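Side-chain contact in de novo design, hyper stable, disulfide-rich mini protein (Synthetic construct, PDB 5JG9), which has no known natural function, being a computationally designed, hyperstable, disulfide-rich mini protein: residues Arg16-Cys21 with Tyr32-Glu37. Numbering follows the deposited sequence.
Sequences RVRREC and YQIRKE
Ile34 fits between Arg18 and Cys21 of the helix, one turn apart, and divides its branches between them. Its CD1 reaches Cys21 CB (3.7 Å), while CG1 lies against the aliphatic part of Arg18, 3.8 Å from CG. The remaining branch, CG2, lies against one face of the Arg18 guanidinium, 3.6 Å from that plane but displaced toward the rim. Arg18 NH1 comes closer still to the branch point, 3.6 Å from Ile34 CB. The Arg18 chain slants across Ile34, extended to NE, and a turn about CD-NE (chi4 -68°) then brings the guanidinium face to CG2; NE meanwhile forms a salt bridge with Glu14, a helical turn earlier, which would help fix the plane of the group.

Cys21 directs SG at the strand, where it lies 3.9 Å from Tyr32 CB. Closer is Cys21 O, 3.6 Å from Tyr32 CB, and this carbonyl approaches the ring at a slant. Tyr32 CG sits between its own backbone N and carbonyl carbon (chi1 69°), which sets the ring beside Cys21. The sulfur also meets this ring obliquely, 5.4 Å from the centroid. No hydrogen bond joins the two segments: the contact is packing.

Segments 16-21 and 32-37 run roughly antiparallel (158°), their axes 8.6 Å apart at closest approach; they belong to helix 14-28, which crosses one face of the three-stranded sheet, and to edge strand 31-37. Beside this packing, the Cys21-Cys43 disulfide ties the helix to central strand 40-46, whose Tyr41 touches Val17, Arg18 and Ile34.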
loop_
_atom_site.group_PDB
_atom_site.type_symbol
_atom_site.label_atom_id
_atom_site.label_comp_id
_atom_site.label_asym_id
_atom_site.label_seq_id
_atom_site.Cartn_x
_atom_site.Cartn_y
_atom_site.Cartn_z
ATOM N N ARG A 16 0.097 4.177 -9.458
ATOM C CA ARG A 16 -0.139 2.724 -9.477
ATOM C C ARG A 16 -0.156 2.122 -8.103
ATOM O O ARG A 16 -0.992 1.286 -7.766
ATOM C CB ARG A 16 0.962 2.039 -10.262
ATOM C CG ARG A 16 0.708 0.580 -10.443
ATOM C CD ARG A 16 1.674 -0.030 -11.444
ATOM N NE ARG A 16 1.500 -1.477 -11.467
ATOM C CZ ARG A 16 2.417 -2.394 -11.860
ATOM N NH1 ARG A 16 3.613 -2.021 -12.301
ATOM N NH2 ARG A 16 2.137 -3.709 -11.786
ATOM N N VAL A 17 0.783 2.554 -7.267
ATOM C CA VAL A 17 0.867 2.022 -5.946
ATOM C C VAL A 17 -0.476 2.325 -5.200
ATOM O O VAL A 17 -1.000 1.459 -4.453
ATOM C CB VAL A 17 2.092 2.561 -5.164
ATOM C CG1 VAL A 17 2.088 2.102 -3.732
ATOM C CG2 VAL A 17 3.392 2.071 -5.790
ATOM N N ARG A 18 -0.915 3.573 -5.299
ATOM C CA ARG A 18 -2.089 4.078 -4.575
ATOM C C ARG A 18 -3.338 3.298 -4.999
ATOM O O ARG A 18 -4.147 2.872 -4.172
ATOM C CB ARG A 18 -2.261 5.603 -4.847
ATOM C CG ARG A 18 -1.351 6.481 -3.982
ATOM C CD ARG A 18 -1.492 7.934 -4.366
ATOM N NE ARG A 18 -0.545 8.754 -3.627
ATOM C CZ ARG A 18 -0.589 8.978 -2.299
ATOM N NH1 ARG A 18 -1.549 8.500 -1.470
ATOM N NH2 ARG A 18 0.386 9.697 -1.796
ATOM N N ARG A 19 -3.476 3.196 -6.323
ATOM C CA ARG A 19 -4.555 2.417 -7.015
ATOM C C ARG A 19 -4.604 0.995 -6.530
ATOM O O ARG A 19 -5.635 0.477 -6.045
ATOM C CB ARG A 19 -4.330 2.472 -8.591
ATOM C CG ARG A 19 -5.144 3.466 -9.384
ATOM C CD ARG A 19 -5.296 3.148 -10.909
ATOM N NE ARG A 19 -3.969 3.057 -11.591
ATOM C CZ ARG A 19 -3.209 1.968 -11.803
ATOM N NH1 ARG A 19 -1.987 2.132 -12.350
ATOM N NH2 ARG A 19 -3.626 0.738 -11.487
ATOM N N GLU A 20 -3.470 0.336 -6.600
ATOM C CA GLU A 20 -3.445 -1.077 -6.228
ATOM C C GLU A 20 -3.501 -1.332 -4.708
ATOM O O GLU A 20 -3.999 -2.325 -4.247
ATOM C CB GLU A 20 -2.172 -1.762 -6.797
ATOM C CG GLU A 20 -2.097 -1.825 -8.328
ATOM C CD GLU A 20 -0.897 -2.538 -8.845
ATOM O OE1 GLU A 20 -0.731 -2.569 -10.090
ATOM O OE2 GLU A 20 -0.161 -3.186 -8.081
ATOM N N CYS A 21 -3.021 -0.392 -3.918
ATOM C CA CYS A 21 -3.213 -0.472 -2.445
ATOM C C CYS A 21 -4.695 -0.411 -1.974
ATOM O O CYS A 21 -5.122 -1.209 -1.155
ATOM C CB CYS A 21 -2.447 0.640 -1.759
ATOM S SG CYS A 21 -2.133 0.380 -0.011
ATOM N N TYR A 32 -6.248 0.401 4.503
ATOM C CA TYR A 32 -5.044 0.597 3.665
ATOM C C TYR A 32 -4.620 2.033 3.787
ATOM O O TYR A 32 -5.415 2.926 3.906
ATOM C CB TYR A 32 -5.322 0.232 2.191
ATOM C CG TYR A 32 -6.274 1.224 1.502
ATOM C CD1 TYR A 32 -5.771 2.330 0.784
ATOM C CD2 TYR A 32 -7.626 1.007 1.477
ATOM C CE1 TYR A 32 -6.643 3.234 0.155
ATOM C CE2 TYR A 32 -8.498 1.899 0.815
ATOM C CZ TYR A 32 -8.007 3.034 0.231
ATOM O OH TYR A 32 -8.906 3.868 -0.439
ATOM N N GLN A 33 -3.326 2.250 3.701
ATOM C CA GLN A 33 -2.698 3.558 3.693
ATOM C C GLN A 33 -1.421 3.559 2.810
ATOM O O GLN A 33 -0.777 2.532 2.724
ATOM C CB GLN A 33 -2.213 3.841 5.122
ATOM C CG GLN A 33 -3.325 3.987 6.169
ATOM C CD GLN A 33 -4.276 5.173 6.073
ATOM O OE1 GLN A 33 -5.380 5.268 6.783
ATOM N NE2 GLN A 33 -3.827 6.170 5.356
ATOM N N ILE A 34 -1.078 4.717 2.236
ATOM C CA ILE A 34 0.092 4.859 1.409
ATOM C C ILE A 34 1.063 5.686 2.208
ATOM O O ILE A 34 0.721 6.740 2.760
ATOM C CB ILE A 34 -0.231 5.459 0.031
ATOM C CG1 ILE A 34 -0.851 4.376 -0.883
ATOM C CG2 ILE A 34 1.006 5.917 -0.672
ATOM C CD1 ILE A 34 -2.353 4.202 -0.632
ATOM N N ARG A 35 2.276 5.119 2.347
ATOM C CA ARG A 35 3.388 5.733 3.070
ATOM C C ARG A 35 4.537 5.960 2.054
ATOM O O ARG A 35 4.413 5.550 0.899
ATOM C CB ARG A 35 3.874 4.804 4.201
ATOM C CG ARG A 35 2.754 4.093 5.020
ATOM C CD ARG A 35 1.930 5.092 5.766
ATOM N NE ARG A 35 1.073 4.517 6.777
ATOM C CZ ARG A 35 0.108 5.213 7.357
ATOM N NH1 ARG A 35 -0.186 6.463 6.957
ATOM N NH2 ARG A 35 -0.626 4.655 8.321
ATOM N N LYS A 36 5.620 6.595 2.504
ATOM C CA LYS A 36 6.863 6.693 1.667
ATOM C C LYS A 36 8.071 6.284 2.444
ATOM O O LYS A 36 8.185 6.524 3.648
ATOM C CB LYS A 36 7.125 8.075 1.190
ATOM C CG LYS A 36 6.183 8.540 0.159
ATOM C CD LYS A 36 6.686 9.856 -0.424
ATOM C CE LYS A 36 7.692 9.586 -1.492
ATOM N NZ LYS A 36 7.915 10.869 -2.237
ATOM N N GLU A 37 8.926 5.573 1.760
ATOM C CA GLU A 37 10.205 5.253 2.260
ATOM C C GLU A 37 11.192 5.822 1.235
ATOM O O GLU A 37 11.273 5.319 0.090
ATOM C CB GLU A 37 10.377 3.754 2.391
ATOM C CG GLU A 37 10.997 3.268 3.662
ATOM C CD GLU A 37 10.911 1.748 3.810
ATOM O OE1 GLU A 37 9.840 1.109 3.697
ATOM O OE2 GLU A 37 11.944 1.146 4.097
#